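Local coordinates for glutamate receptor kainate-like protein (Pleurobrachia bachei, PDB 4ZDM) that binds glycine in the ligand-binding domain of an ionotropic glutamate receptor subunit, and probably couples that binding to opening of an ion channel, at residues N3-M8 with L52-N57; H129-L134 with N158-R163; W141-S146 with E166-V171. One frame throughout, in Å; residues are numbered along the deposited sequence.

Contact 1: residues N3-M8 with L52-N57; sequences NNLNGM and LNFTYN. With SO4 (sulfate ion), chain D.
The F54 ring meets L5 through its CD2, 4.0 Å from L5 CD1; the two side chains lie alongside each other and point the same way, and Y56 CB sits in plane at the ring's edge. The other flat pair is the amides of N4 and N53, whose planes stand 73° apart. N53 ND2 gives a hydrogen bond of 3.2 Å to N4 OD1, nearly in its own amide plane but well above that of N4. The same oxygen accepts the backbone N of N6 within the N4 carbonyl plane, forming an Asx turn, and two donors thus fix the rotation of the N4 amide. L5 N bonds to L52 O at 2.8 Å and G7 N to N53 O. In the type I' turn from L5 to M8, a CB on G7 would jam against the preceding carbonyl oxygen. At the end of the turn, T55 N donates to M8 O at 2.9 Å; T55 OG1 shares a water with G7 O and bonds to H9. Helix 228-240 packs L230 against both L5 and L52. The arrangement is a turn leading into strand 8-13, which continues parallel to strand 54-59 in the sheet of a periplasmic-binding-protein-like lobe.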
loop_
_atom_site.group_PDB
_atom_site.type_symbol
_atom_site.label_atom_id
_atom_site.label_comp_id
_atom_site.label_asym_id
_atom_site.label_seq_id
_atom_site.Cartn_x
_atom_site.Cartn_y
_atom_site.Cartn_z
ATOM N N ASN A 3 -9.554 -21.769 -3.252
ATOM C CA ASN A 3 -9.326 -20.745 -2.191
ATOM C C ASN A 3 -8.290 -19.713 -2.604
ATOM O O ASN A 3 -7.239 -20.069 -3.115
ATOM C CB ASN A 3 -8.848 -21.369 -0.881
ATOM C CG ASN A 3 -9.908 -22.205 -0.214
ATOM O OD1 ASN A 3 -11.074 -22.172 -0.610
ATOM N ND2 ASN A 3 -9.515 -22.955 0.816
ATOM N N ASN A 4 -8.586 -18.437 -2.356
ATOM C CA ASN A 4 -7.760 -17.403 -2.876
ATOM C C ASN A 4 -7.939 -16.122 -2.047
ATOM O O ASN A 4 -8.543 -16.100 -0.982
ATOM C CB ASN A 4 -8.044 -17.171 -4.361
ATOM C CG ASN A 4 -9.464 -16.729 -4.669
ATOM O OD1 ASN A 4 -9.910 -15.626 -4.336
ATOM N ND2 ASN A 4 -10.158 -17.570 -5.434
ATOM N N LEU A 5 -7.321 -15.048 -2.519
ATOM C CA LEU A 5 -7.307 -13.782 -1.768
ATOM C C LEU A 5 -8.399 -12.775 -2.100
ATOM O O LEU A 5 -8.400 -11.627 -1.603
ATOM C CB LEU A 5 -5.946 -13.125 -1.943
ATOM C CG LEU A 5 -4.752 -13.933 -1.486
ATOM C CD1 LEU A 5 -3.435 -13.230 -1.696
ATOM C CD2 LEU A 5 -4.930 -14.267 -0.012
ATOM N N ASN A 6 -9.342 -13.177 -2.937
ATOM C CA ASN A 6 -10.582 -12.448 -3.120
ATOM C C ASN A 6 -10.368 -11.011 -3.524
ATOM O O ASN A 6 -11.087 -10.123 -3.079
ATOM C CB ASN A 6 -11.429 -12.523 -1.825
ATOM C CG ASN A 6 -11.746 -13.971 -1.404
ATOM O OD1 ASN A 6 -11.813 -14.876 -2.231
ATOM N ND2 ASN A 6 -11.952 -14.176 -0.116
ATOM N N GLY A 7 -9.384 -10.762 -4.387
ATOM C CA GLY A 7 -9.162 -9.447 -4.907
ATOM C C GLY A 7 -8.389 -8.471 -4.045
ATOM O O GLY A 7 -8.381 -7.249 -4.237
ATOM N N MET A 8 -7.677 -9.006 -3.077
ATOM C CA MET A 8 -6.726 -8.218 -2.289
ATOM C C MET A 8 -5.752 -7.518 -3.203
ATOM O O MET A 8 -5.330 -8.076 -4.197
ATOM C CB MET A 8 -5.928 -9.140 -1.326
ATOM C CG MET A 8 -5.043 -8.450 -0.325
ATOM S SD MET A 8 -4.215 -9.735 0.693
ATOM C CE MET A 8 -3.466 -8.637 1.904
ATOM N N LEU A 52 -4.118 -16.831 -7.346
ATOM C CA LEU A 52 -4.459 -16.411 -5.993
ATOM C C LEU A 52 -5.431 -15.234 -5.973
ATOM O O LEU A 52 -5.909 -14.881 -4.900
ATOM C CB LEU A 52 -3.217 -16.018 -5.209
ATOM C CG LEU A 52 -2.370 -17.045 -4.455
ATOM C CD1 LEU A 52 -1.873 -18.005 -5.412
ATOM C CD2 LEU A 52 -1.221 -16.436 -3.701
ATOM N N ASN A 53 -5.751 -14.668 -7.116
ATOM C CA ASN A 53 -6.770 -13.605 -7.204
ATOM C C ASN A 53 -6.405 -12.391 -6.383
ATOM O O ASN A 53 -7.109 -11.993 -5.458
ATOM C CB ASN A 53 -8.126 -14.129 -6.765
ATOM C CG ASN A 53 -9.263 -13.241 -7.188
ATOM O OD1 ASN A 53 -9.111 -12.349 -7.961
ATOM N ND2 ASN A 53 -10.428 -13.519 -6.636
ATOM N N PHE A 54 -5.284 -11.812 -6.732
ATOM C CA PHE A 54 -4.872 -10.531 -6.163
ATOM C C PHE A 54 -4.481 -9.578 -7.266
ATOM O O PHE A 54 -4.093 -10.006 -8.368
ATOM C CB PHE A 54 -3.716 -10.627 -5.129
ATOM C CG PHE A 54 -2.403 -11.128 -5.638
ATOM C CD1 PHE A 54 -1.516 -10.318 -6.283
ATOM C CD2 PHE A 54 -2.041 -12.426 -5.394
ATOM C CE1 PHE A 54 -0.256 -10.770 -6.688
ATOM C CE2 PHE A 54 -0.787 -12.883 -5.742
ATOM C CZ PHE A 54 0.101 -12.072 -6.407
ATOM N N THR A 55 -4.637 -8.281 -6.996
ATOM C CA THR A 55 -4.129 -7.251 -7.864
ATOM C C THR A 55 -2.806 -6.748 -7.279
ATOM O O THR A 55 -2.540 -6.945 -6.072
ATOM C CB THR A 55 -5.085 -6.076 -8.048
ATOM O OG1 THR A 55 -5.350 -5.464 -6.806
ATOM C CG2 THR A 55 -6.370 -6.526 -8.678
ATOM N N TYR A 56 -1.949 -6.111 -8.081
ATOM C CA TYR A 56 -0.646 -5.712 -7.618
ATOM C C TYR A 56 -0.005 -4.643 -8.457
ATOM O O TYR A 56 -0.334 -4.467 -9.665
ATOM C CB TYR A 56 0.292 -6.921 -7.553
ATOM C CG TYR A 56 0.605 -7.518 -8.896
ATOM C CD1 TYR A 56 -0.308 -8.388 -9.502
ATOM C CD2 TYR A 56 1.811 -7.272 -9.522
ATOM C CE1 TYR A 56 -0.033 -8.960 -10.769
ATOM C CE2 TYR A 56 2.094 -7.851 -10.763
ATOM C CZ TYR A 56 1.178 -8.676 -11.349
ATOM O OH TYR A 56 1.427 -9.276 -12.588
ATOM N N ASN A 57 0.898 -3.908 -7.810
ATOM C CA ASN A 57 1.856 -3.056 -8.463
ATOM C C ASN A 57 3.220 -3.292 -7.883
ATOM O O ASN A 57 3.352 -3.980 -6.831
ATOM C CB ASN A 57 1.488 -1.578 -8.350
ATOM C CG ASN A 57 0.291 -1.249 -9.212
ATOM O OD1 ASN A 57 0.322 -1.431 -10.424
ATOM N ND2 ASN A 57 -0.830 -0.889 -8.585
HETATM S S SO4 D . -0.341 1.232 -5.664
HETATM O O1 SO4 D . 0.762 1.799 -6.514
HETATM O O2 SO4 D . -0.217 1.810 -4.305
HETATM O O3 SO4 D . -0.136 -0.255 -5.595
HETATM O O4 SO4 D . -1.672 1.521 -6.211
HETATM O O HOH W 1 -7.800 -5.177 -5.733
#

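Contact 2: residues H129-L134 with N158-R163; sequences HPLELL and NADYNR. With NA (sodium ion), chain F; SO4 (sulfate ion), chain C.
L131 and L134, one 3-10 turn apart, lay their methyl groups on the first turn of helix 159-167. In L131, CG stands anti to the carbonyl carbon, and the CD2 branch lies 3.8 Å from D160 CB and 3.9 Å from Y161 CD1; its side chain crosses both partners at about a right angle. L134 divides its branches, CD1 lying 3.7 Å from D160 O and CD2 3.6 Å from R163 CG. R163 starts with CG anti to its backbone N and bends at chi2 (98°), while its NE makes a salt bridge to D167. D160 turns its carboxylate past the leucines to a sodium ion, bound by OD1 at 2.2 Å and by a water that accepts from R163 NH1. The backbone N of D160 is itself capped by N158 OD1 at 2.6 Å. The Y161 ring meets L131 obliquely and lies near F212 with planes about 15° apart; its OH donates at 2.7 Å to O2 of a sulfate probably from the crystallisation liquor. An alanine at Y161 would probably open a gap beside L131 CD2 and F212. Apolar contact, mostly leucine methyl groups, joins the two segments, while sodium and salt bridge take up polar groups around it; the sodium probably offsets the D160 charge close to the R163 guanidinium.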
loop_
_atom_site.group_PDB
_atom_site.type_symbol
_atom_site.label_atom_id
_atom_site.label_comp_id
_atom_site.label_asym_id
_atom_site.label_seq_id
_atom_site.Cartn_x
_atom_site.Cartn_y
_atom_site.Cartn_z
ATOM N N HIS A 129 41.238 -21.708 -5.784
ATOM C CA HIS A 129 40.180 -21.750 -4.773
ATOM C C HIS A 129 39.964 -20.338 -4.277
ATOM O O HIS A 129 40.907 -19.582 -4.184
ATOM C CB HIS A 129 40.527 -22.644 -3.583
ATOM C CG HIS A 129 41.079 -23.977 -3.970
ATOM N ND1 HIS A 129 40.285 -24.999 -4.444
ATOM C CD2 HIS A 129 42.347 -24.454 -3.956
ATOM C CE1 HIS A 129 41.042 -26.051 -4.702
ATOM N NE2 HIS A 129 42.296 -25.745 -4.420
ATOM N N PRO A 130 38.715 -19.963 -3.969
ATOM C CA PRO A 130 38.466 -18.587 -3.520
ATOM C C PRO A 130 39.239 -18.111 -2.305
ATOM O O PRO A 130 39.623 -16.934 -2.235
ATOM C CB PRO A 130 36.963 -18.599 -3.216
ATOM C CG PRO A 130 36.415 -19.646 -4.079
ATOM C CD PRO A 130 37.462 -20.710 -4.148
ATOM N N LEU A 131 39.485 -18.982 -1.339
ATOM C CA LEU A 131 40.213 -18.532 -0.165
ATOM C C LEU A 131 41.685 -18.214 -0.462
ATOM O O LEU A 131 42.329 -17.560 0.357
ATOM C CB LEU A 131 40.088 -19.572 0.952
ATOM C CG LEU A 131 38.686 -19.601 1.557
ATOM C CD1 LEU A 131 38.625 -20.631 2.644
ATOM C CD2 LEU A 131 38.320 -18.252 2.114
ATOM N N GLU A 132 42.191 -18.608 -1.627
ATOM C CA GLU A 132 43.561 -18.238 -2.022
ATOM C C GLU A 132 43.672 -16.710 -2.142
ATOM O O GLU A 132 44.785 -16.173 -2.164
ATOM C CB GLU A 132 43.968 -18.931 -3.327
ATOM C CG GLU A 132 44.159 -20.442 -3.154
ATOM C CD GLU A 132 44.493 -21.169 -4.438
ATOM O OE1 GLU A 132 44.486 -20.553 -5.525
ATOM O OE2 GLU A 132 44.767 -22.384 -4.345
ATOM N N LEU A 133 42.535 -15.994 -2.218
ATOM C CA LEU A 133 42.577 -14.520 -2.287
ATOM C C LEU A 133 43.258 -13.901 -1.087
ATOM O O LEU A 133 43.861 -12.813 -1.162
ATOM C CB LEU A 133 41.161 -13.935 -2.433
ATOM C CG LEU A 133 40.511 -14.094 -3.799
ATOM C CD1 LEU A 133 39.030 -13.781 -3.666
ATOM C CD2 LEU A 133 41.184 -13.177 -4.793
ATOM N N LEU A 134 43.213 -14.618 0.023
ATOM C CA LEU A 134 43.730 -14.076 1.254
ATOM C C LEU A 134 45.235 -14.110 1.307
ATOM O O LEU A 134 45.788 -13.513 2.205
ATOM C CB LEU A 134 43.169 -14.826 2.466
ATOM C CG LEU A 134 41.655 -14.732 2.610
ATOM C CD1 LEU A 134 41.207 -15.609 3.728
ATOM C CD2 LEU A 134 41.282 -13.322 2.866
ATOM N N ASN A 158 32.949 -19.348 9.576
ATOM C CA ASN A 158 34.348 -19.430 9.163
ATOM C C ASN A 158 35.005 -18.057 9.139
ATOM O O ASN A 158 34.663 -17.188 8.336
ATOM C CB ASN A 158 34.456 -20.063 7.783
ATOM C CG ASN A 158 35.886 -20.334 7.381
ATOM O OD1 ASN A 158 36.807 -19.623 7.775
ATOM N ND2 ASN A 158 36.077 -21.365 6.575
ATOM N N ALA A 159 35.953 -17.828 10.023
ATOM C CA ALA A 159 36.598 -16.540 10.044
ATOM C C ALA A 159 37.344 -16.190 8.737
ATOM O O ALA A 159 37.536 -15.014 8.483
ATOM C CB ALA A 159 37.579 -16.472 11.236
ATOM N N ASP A 160 37.735 -17.164 7.900
ATOM C CA ASP A 160 38.374 -16.800 6.614
ATOM C C ASP A 160 37.342 -16.158 5.653
ATOM O O ASP A 160 37.697 -15.257 4.914
ATOM C CB ASP A 160 39.015 -17.997 5.890
ATOM C CG ASP A 160 40.223 -18.580 6.616
ATOM O OD1 ASP A 160 40.993 -17.826 7.234
ATOM O OD2 ASP A 160 40.408 -19.815 6.541
ATOM N N TYR A 161 36.108 -16.673 5.619
ATOM C CA TYR A 161 35.047 -16.019 4.837
ATOM C C TYR A 161 34.773 -14.627 5.413
ATOM O O TYR A 161 34.518 -13.671 4.688
ATOM C CB TYR A 161 33.782 -16.891 4.813
ATOM C CG TYR A 161 33.857 -18.089 3.889
ATOM C CD1 TYR A 161 34.475 -17.999 2.649
ATOM C CD2 TYR A 161 33.230 -19.290 4.220
ATOM C CE1 TYR A 161 34.534 -19.097 1.794
ATOM C CE2 TYR A 161 33.260 -20.381 3.352
ATOM C CZ TYR A 161 33.916 -20.283 2.152
ATOM O OH TYR A 161 33.943 -21.367 1.278
ATOM N N ASN A 162 34.834 -14.488 6.749
ATOM C CA ASN A 162 34.653 -13.176 7.350
ATOM C C ASN A 162 35.709 -12.220 6.824
ATOM O O ASN A 162 35.428 -11.058 6.555
ATOM C CB ASN A 162 34.772 -13.182 8.891
ATOM C CG ASN A 162 33.770 -14.100 9.622
ATOM O OD1 ASN A 162 34.021 -14.469 10.782
ATOM N ND2 ASN A 162 32.652 -14.436 9.006
ATOM N N ARG A 163 36.937 -12.722 6.696
ATOM C CA ARG A 163 38.059 -11.891 6.253
ATOM C C ARG A 163 37.879 -11.514 4.776
ATOM O O ARG A 163 38.186 -10.403 4.373
ATOM C CB ARG A 163 39.384 -12.638 6.479
ATOM C CG ARG A 163 40.644 -11.872 6.087
ATOM C CD ARG A 163 41.329 -11.200 7.282
ATOM N NE ARG A 163 42.341 -10.298 6.767
ATOM C CZ ARG A 163 43.656 -10.527 6.801
ATOM N NH1 ARG A 163 44.112 -11.626 7.345
ATOM N NH2 ARG A 163 44.483 -9.662 6.291
HETATM NA NA NA F . 41.355 -15.673 7.667
HETATM S S SO4 C . 31.387 -24.411 1.470
HETATM O O1 SO4 C . 32.292 -25.013 0.475
HETATM O O2 SO4 C . 32.002 -23.156 1.952
HETATM O O3 SO4 C . 30.041 -24.357 0.852
HETATM O O4 SO4 C . 31.226 -25.265 2.642
HETATM O O HOH W 2 43.224 -14.544 7.671
#

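Contact 3: residues W141-S146 with E166-V171; sequences WGVVDS and EDAVKV. With NA (sodium ion), chain E.
A168 fits its CB into the hollow between the indole of W141 and the V143 side chain, 3.6 Å from W141 CD1 and 4.0 Å from V143 CG2. CG of W141 sits between the backbone N and the carbonyl carbon (chi1 63°), and the indole lies beside A168. The six-membered ring reaches D167 through CZ2, 3.7 Å from D167 CB, and the two side chains run alongside each other. NE1 is held by the carbonyl of I164. On the same side of the sheet as V143, K170 doubles back, bent at chi2 and chi4: its CD rests 3.7 Å from V143 CG2, and NZ returns to bond the carbonyls of A168 and A165. Between the strands, G142 CA comes within 3.1 Å of V169 O; a CB on the V169 and V171 side would be tight against that oxygen. Farther along, the side chains of V144 and V171 cross at about a right angle, CG2 to CG2 3.9 Å. Strands 141-144 and 169-171 run parallel, closed by four backbone bonds from V169 N to W141 O through to D145 N to V171 O. With helices 148-155 and 159-167 between the strands, this is a beta-alpha-beta connection. Beyond the last bond, D145 OD1 binds a sodium ion at 2.4 Å, E150 completing the protein ligands, and OD2 accepts from S146 OG. Apolar packing gives way at the strand end to an acidic sodium site, where the ion probably tempers the charge of two neighbouring carboxylates.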
loop_
_atom_site.group_PDB
_atom_site.type_symbol
_atom_site.label_atom_id
_atom_site.label_comp_id
_atom_site.label_asym_id
_atom_site.label_seq_id
_atom_site.Cartn_x
_atom_site.Cartn_y
_atom_site.Cartn_z
ATOM N N TRP A 141 39.358 -8.101 -4.859
ATOM C CA TRP A 141 38.055 -8.749 -4.964
ATOM C C TRP A 141 36.991 -7.864 -4.346
ATOM O O TRP A 141 37.279 -6.961 -3.579
ATOM C CB TRP A 141 38.075 -10.119 -4.303
ATOM C CG TRP A 141 38.344 -10.137 -2.823
ATOM C CD1 TRP A 141 37.395 -10.186 -1.833
ATOM C CD2 TRP A 141 39.609 -10.153 -2.160
ATOM N NE1 TRP A 141 37.987 -10.222 -0.604
ATOM C CE2 TRP A 141 39.352 -10.203 -0.778
ATOM C CE3 TRP A 141 40.944 -10.123 -2.603
ATOM C CZ2 TRP A 141 40.370 -10.217 0.169
ATOM C CZ3 TRP A 141 41.945 -10.138 -1.652
ATOM C CH2 TRP A 141 41.646 -10.206 -0.286
ATOM N N GLY A 142 35.733 -8.118 -4.711
ATOM C CA GLY A 142 34.636 -7.275 -4.334
ATOM C C GLY A 142 33.303 -7.977 -4.143
ATOM O O GLY A 142 33.070 -9.033 -4.689
ATOM N N VAL A 143 32.452 -7.333 -3.358
ATOM C CA VAL A 143 31.075 -7.767 -3.104
ATOM C C VAL A 143 30.186 -6.536 -3.140
ATOM O O VAL A 143 30.666 -5.404 -2.886
ATOM C CB VAL A 143 30.931 -8.518 -1.749
ATOM C CG1 VAL A 143 31.715 -9.762 -1.764
ATOM C CG2 VAL A 143 31.296 -7.644 -0.584
ATOM N N VAL A 144 28.901 -6.724 -3.413
ATOM C CA VAL A 144 27.911 -5.647 -3.363
ATOM C C VAL A 144 27.486 -5.341 -1.942
ATOM O O VAL A 144 27.148 -6.238 -1.184
ATOM C CB VAL A 144 26.676 -5.968 -4.175
ATOM C CG1 VAL A 144 25.732 -4.809 -4.275
ATOM C CG2 VAL A 144 27.040 -6.426 -5.563
ATOM N N ASP A 145 27.458 -4.065 -1.588
ATOM C CA ASP A 145 26.929 -3.685 -0.288
ATOM C C ASP A 145 25.458 -4.029 -0.180
ATOM O O ASP A 145 24.690 -3.833 -1.121
ATOM C CB ASP A 145 27.089 -2.179 -0.051
ATOM C CG ASP A 145 26.469 -1.726 1.259
ATOM O OD1 ASP A 145 27.111 -1.928 2.308
ATOM O OD2 ASP A 145 25.332 -1.234 1.241
ATOM N N SER A 146 25.071 -4.519 0.997
ATOM C CA SER A 146 23.660 -4.776 1.345
ATOM C C SER A 146 23.023 -5.796 0.416
ATOM O O SER A 146 21.819 -5.767 0.176
ATOM C CB SER A 146 22.847 -3.483 1.365
ATOM O OG SER A 146 23.309 -2.620 2.418
ATOM N N GLU A 166 35.485 -8.668 4.840
ATOM C CA GLU A 166 36.145 -7.531 5.481
ATOM C C GLU A 166 37.016 -6.773 4.487
ATOM O O GLU A 166 36.921 -5.566 4.355
ATOM C CB GLU A 166 37.003 -8.027 6.666
ATOM C CG GLU A 166 37.879 -6.987 7.368
ATOM C CD GLU A 166 38.859 -7.602 8.424
ATOM O OE1 GLU A 166 38.602 -8.708 8.984
ATOM O OE2 GLU A 166 39.913 -6.974 8.680
ATOM N N ASP A 167 37.835 -7.514 3.770
ATOM C CA ASP A 167 38.828 -6.907 2.887
ATOM C C ASP A 167 38.348 -6.703 1.449
ATOM O O ASP A 167 39.049 -6.143 0.602
ATOM C CB ASP A 167 40.080 -7.750 2.890
ATOM C CG ASP A 167 40.835 -7.648 4.220
ATOM O OD1 ASP A 167 40.591 -6.694 4.977
ATOM O OD2 ASP A 167 41.635 -8.532 4.504
ATOM N N ALA A 168 37.137 -7.150 1.150
ATOM C CA ALA A 168 36.588 -6.909 -0.169
ATOM C C ALA A 168 36.323 -5.431 -0.461
ATOM O O ALA A 168 35.904 -4.682 0.429
ATOM C CB ALA A 168 35.284 -7.671 -0.329
ATOM N N VAL A 169 36.487 -5.040 -1.722
ATOM C CA VAL A 169 35.967 -3.801 -2.222
ATOM C C VAL A 169 34.456 -3.875 -2.094
ATOM O O VAL A 169 33.895 -4.927 -2.417
ATOM C CB VAL A 169 36.358 -3.575 -3.679
ATOM C CG1 VAL A 169 35.714 -2.332 -4.235
ATOM C CG2 VAL A 169 37.888 -3.456 -3.833
ATOM N N LYS A 170 33.813 -2.806 -1.629
ATOM C CA LYS A 170 32.346 -2.738 -1.569
ATOM C C LYS A 170 31.812 -1.910 -2.717
ATOM O O LYS A 170 32.129 -0.716 -2.843
ATOM C CB LYS A 170 31.880 -2.161 -0.229
ATOM C CG LYS A 170 32.422 -2.886 1.017
ATOM C CD LYS A 170 32.315 -4.431 0.932
ATOM C CE LYS A 170 32.678 -5.081 2.236
ATOM N NZ LYS A 170 34.136 -4.835 2.640
ATOM N N VAL A 171 31.103 -2.546 -3.641
ATOM C CA VAL A 171 30.522 -1.845 -4.778
ATOM C C VAL A 171 29.054 -1.554 -4.508
ATOM O O VAL A 171 28.420 -2.206 -3.681
ATOM C CB VAL A 171 30.701 -2.609 -6.132
ATOM C CG1 VAL A 171 32.192 -2.728 -6.524
ATOM C CG2 VAL A 171 30.054 -3.998 -6.091
HETATM NA NA NA E . 29.289 -2.839 2.778
HETATM O O HOH W 3 40.353 -6.433 -2.424
HETATM O O HOH W 4 30.753 -2.664 4.978
#

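In the fold
Contacts 2 and 3 share helix 159-167 and interlock along the chain, their centres 13 Å apart: L133 O lies 3.3 Å from W141 CZ3, and L134 CD2 4.2 Å from W141 CZ2. The R163–D167 salt bridge also ties one to the other. Contact 1 stands on the opposite side of the chain's centre, its centre about 46 Å from that of contact 2 and 39 Å from that of contact 3, although contacts 1 and 3 reach the same mixed sheet. The glycine pocket draws on residues such as R101, R147 and E191. Contact 3 comes near it, the V144 side chain being about 8 Å from the bound glycine and S146 directly preceding R147.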